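Local structure of type II secretion ATPase XpsE (Xanthomonas campestris, 2D28) at residues Phe94-Pro98 / Leu108-Asp112. The protein is an ATPase of the bacterial type II secretion system, represented here by its N-terminal domain. The protein carries 1 engineered substitution. Sequence-based numbering, arbitrary orientation.
Sequences FHLCP and LWIAD
Leu-108 reaches across an antiparallel hairpin to Leu-96 and Pro-98, a worked example of how one branched side chain can serve two neighbours on the same sheet face. With CG anti to the backbone N (chi1 -173°), its CD1 methyl lies 3.6 Å from Pro-98 N, beside the proline ring, and meets CD1 of Leu-96 at an oblique crossing. The other methyl of Leu-96, CD2, packs 4.2 Å from CD1 of Ile-110, the two side chains lying side by side and pointing the same way. Helices 88-94 and 116-126 cover this aliphatic face. On the reverse face Trp-109 keeps CB 3.6 Å from Cys-97 O while its indole turns from the hairpin to pack on Ile-140 and Leu-143 of helix 137-147, NE1 bonding to Val-67 O.

Between the faces, Cys-97 N donates to Trp-109 O (2.9 Å) in the carbonyl plane, and Trp-109 N returns a bond to Cys-97 O. Direct backbone bonding continues one pair beyond the strands, where Ala-111 N donates a hydrogen bond to His-95 O, 3.2 Å, almost in line with the carbonyl (C=O...N angle 174°). Water takes over only at Phe-94 O and Asp-112, bridged through N and OD2, tying the C-terminal end of helix 88-94 to a carboxylate that forms a salt bridge with Arg-137.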
ATOM      1  N   PHE A  94       3.912   8.061   1.948  1.00 14.67           N
ATOM      2  CA  PHE A  94       3.994   6.587   1.750  1.00 14.87           C
ATOM      3  C   PHE A  94       2.626   5.941   1.433  1.00 15.77           C
ATOM      4  O   PHE A  94       2.562   4.691   1.096  1.00 15.26           O
ATOM      5  CB  PHE A  94       4.676   5.972   2.970  1.00 14.96           C
ATOM      6  CG  PHE A  94       6.176   6.231   2.989  1.00 16.38           C
ATOM      7  CD1 PHE A  94       7.051   5.489   2.146  1.00 15.74           C
ATOM      8  CD2 PHE A  94       6.682   7.257   3.730  1.00 15.95           C
ATOM      9  CE1 PHE A  94       8.420   5.774   2.154  1.00 14.95           C
ATOM     10  CE2 PHE A  94       8.070   7.573   3.683  1.00 21.10           C
ATOM     11  CZ  PHE A  94       8.920   6.806   2.906  1.00 19.54           C
ATOM     12  N   HIS A  95       1.559   6.745   1.587  1.00 13.72           N
ATOM     13  CA  HIS A  95       0.154   6.336   1.362  1.00 13.97           C
ATOM     14  C   HIS A  95      -0.168   5.162   2.243  1.00 13.50           C
ATOM     15  O   HIS A  95      -0.446   4.044   1.771  1.00 12.69           O
ATOM     16  CB  HIS A  95      -0.117   5.957  -0.102  1.00 15.36           C
ATOM     17  CG  HIS A  95       0.275   7.018  -1.083  1.00 15.18           C
ATOM     18  ND1 HIS A  95      -0.537   8.092  -1.393  1.00 18.40           N
ATOM     19  CD2 HIS A  95       1.469   7.256  -1.682  1.00 15.23           C
ATOM     20  CE1 HIS A  95       0.124   8.901  -2.226  1.00 19.02           C
ATOM     21  NE2 HIS A  95       1.335   8.406  -2.419  1.00 14.55           N
ATOM     22  N   LEU A  96      -0.055   5.349   3.553  1.00 12.67           N
ATOM     23  CA  LEU A  96      -0.433   4.282   4.472  1.00 11.17           C
ATOM     24  C   LEU A  96      -0.944   5.024   5.735  1.00 10.96           C
ATOM     25  O   LEU A  96      -0.710   6.231   5.896  1.00  9.12           O
ATOM     26  CB  LEU A  96       0.773   3.444   4.809  1.00 12.04           C
ATOM     27  CG  LEU A  96       2.099   4.093   5.153  1.00 11.17           C
ATOM     28  CD1 LEU A  96       2.138   4.531   6.599  1.00 13.76           C
ATOM     29  CD2 LEU A  96       3.263   3.112   4.953  1.00 14.15           C
ATOM     30  N   CYS A  97      -1.675   4.337   6.568  1.00 11.85           N
ATOM     31  CA  CYS A  97      -2.453   4.961   7.643  1.00 13.80           C
ATOM     32  C   CYS A  97      -2.776   3.993   8.786  1.00 15.08           C
ATOM     33  O   CYS A  97      -3.360   2.958   8.545  1.00 15.33           O
ATOM     34  CB  CYS A  97      -3.770   5.508   7.074  1.00 13.01           C
ATOM     35  SG  CYS A  97      -4.570   6.638   8.307  1.00 18.67           S
ATOM     36  N   PRO A  98      -2.374   4.276  10.020  1.00 15.38           N
ATOM     37  CA  PRO A  98      -2.790   3.445  11.120  1.00 15.92           C
ATOM     38  C   PRO A  98      -4.319   3.563  11.290  1.00 16.93           C
ATOM     39  O   PRO A  98      -4.867   4.706  11.306  1.00 17.44           O
ATOM     40  CB  PRO A  98      -2.049   4.048  12.301  1.00 17.72           C
ATOM     41  CG  PRO A  98      -0.935   4.760  11.680  1.00 18.98           C
ATOM     42  CD  PRO A  98      -1.527   5.398  10.471  1.00 17.70           C
ATOM     43  N   LEU A 108      -2.495  -1.439  10.023  1.00 11.79           N
ATOM     44  CA  LEU A 108      -2.008  -0.444   9.077  1.00 11.79           C
ATOM     45  C   LEU A 108      -2.568  -0.711   7.716  1.00 12.45           C
ATOM     46  O   LEU A 108      -2.287  -1.745   7.089  1.00 11.52           O
ATOM     47  CB  LEU A 108      -0.479  -0.477   9.047  1.00 10.81           C
ATOM     48  CG  LEU A 108       0.203   0.618   8.238  1.00 10.09           C
ATOM     49  CD1 LEU A 108       0.137   1.870   9.078  1.00 12.41           C
ATOM     50  CD2 LEU A 108       1.665   0.320   7.830  1.00 14.20           C
ATOM     51  N   TRP A 109      -3.305   0.260   7.222  1.00 11.02           N
ATOM     52  CA  TRP A 109      -3.818   0.259   5.885  1.00  9.97           C
ATOM     53  C   TRP A 109      -2.714   0.755   4.940  1.00 11.81           C
ATOM     54  O   TRP A 109      -2.189   1.888   5.121  1.00 11.11           O
ATOM     55  CB  TRP A 109      -5.013   1.201   5.869  1.00 10.18           C
ATOM     56  CG  TRP A 109      -6.071   0.943   4.899  1.00 14.11           C
ATOM     57  CD1 TRP A 109      -6.245  -0.206   4.123  1.00 17.48           C
ATOM     58  CD2 TRP A 109      -7.145   1.821   4.528  1.00 15.12           C
ATOM     59  NE1 TRP A 109      -7.351  -0.066   3.341  1.00 14.60           N
ATOM     60  CE2 TRP A 109      -7.915   1.162   3.565  1.00 16.01           C
ATOM     61  CE3 TRP A 109      -7.478   3.140   4.848  1.00 18.61           C
ATOM     62  CZ2 TRP A 109      -9.025   1.752   2.959  1.00 17.91           C
ATOM     63  CZ3 TRP A 109      -8.604   3.703   4.262  1.00 20.03           C
ATOM     64  CH2 TRP A 109      -9.338   3.017   3.309  1.00 17.42           C
ATOM     65  N   ILE A 110      -2.393  -0.019   3.900  1.00  9.98           N
ATOM     66  CA  ILE A 110      -1.202   0.283   3.123  1.00 10.87           C
ATOM     67  C   ILE A 110      -1.459   0.096   1.650  1.00  9.45           C
ATOM     68  O   ILE A 110      -2.128  -0.930   1.241  1.00  9.38           O
ATOM     69  CB  ILE A 110      -0.003  -0.603   3.675  1.00 10.58           C
ATOM     70  CG1 ILE A 110       1.295  -0.323   2.975  1.00 12.16           C
ATOM     71  CG2 ILE A 110      -0.376  -2.098   3.571  1.00 12.69           C
ATOM     72  CD1 ILE A 110       2.499  -0.805   3.670  1.00 12.15           C
ATOM     73  N   ALA A 111      -1.013   1.059   0.844  1.00  8.40           N
ATOM     74  CA  ALA A 111      -1.167   0.973  -0.628  1.00  9.46           C
ATOM     75  C   ALA A 111      -0.183   0.056  -1.318  1.00  9.96           C
ATOM     76  O   ALA A 111      -0.549  -0.662  -2.309  1.00 10.14           O
ATOM     77  CB  ALA A 111      -1.188   2.376  -1.309  1.00 10.10           C
ATOM     78  N   ASP A 112       1.048   0.080  -0.795  1.00 10.29           N
ATOM     79  CA  ASP A 112       2.188  -0.582  -1.390  1.00 10.97           C
ATOM     80  C   ASP A 112       2.838  -1.562  -0.414  1.00 10.83           C
ATOM     81  O   ASP A 112       3.950  -1.364   0.040  1.00 11.56           O
ATOM     82  CB  ASP A 112       3.194   0.426  -1.911  1.00 11.32           C
ATOM     83  CG  ASP A 112       2.614   1.377  -2.951  1.00 15.72           C
ATOM     84  OD1 ASP A 112       1.771   0.971  -3.812  1.00 14.46           O
ATOM     85  OD2 ASP A 112       2.977   2.560  -2.991  1.00 15.33           O
TER
HETATM   86  O   HOH W   1       1.860   2.207   0.896  1.00 11.43           O
HETATM   87  O   HOH W   2       3.863   4.273  -1.192  1.00 23.26           O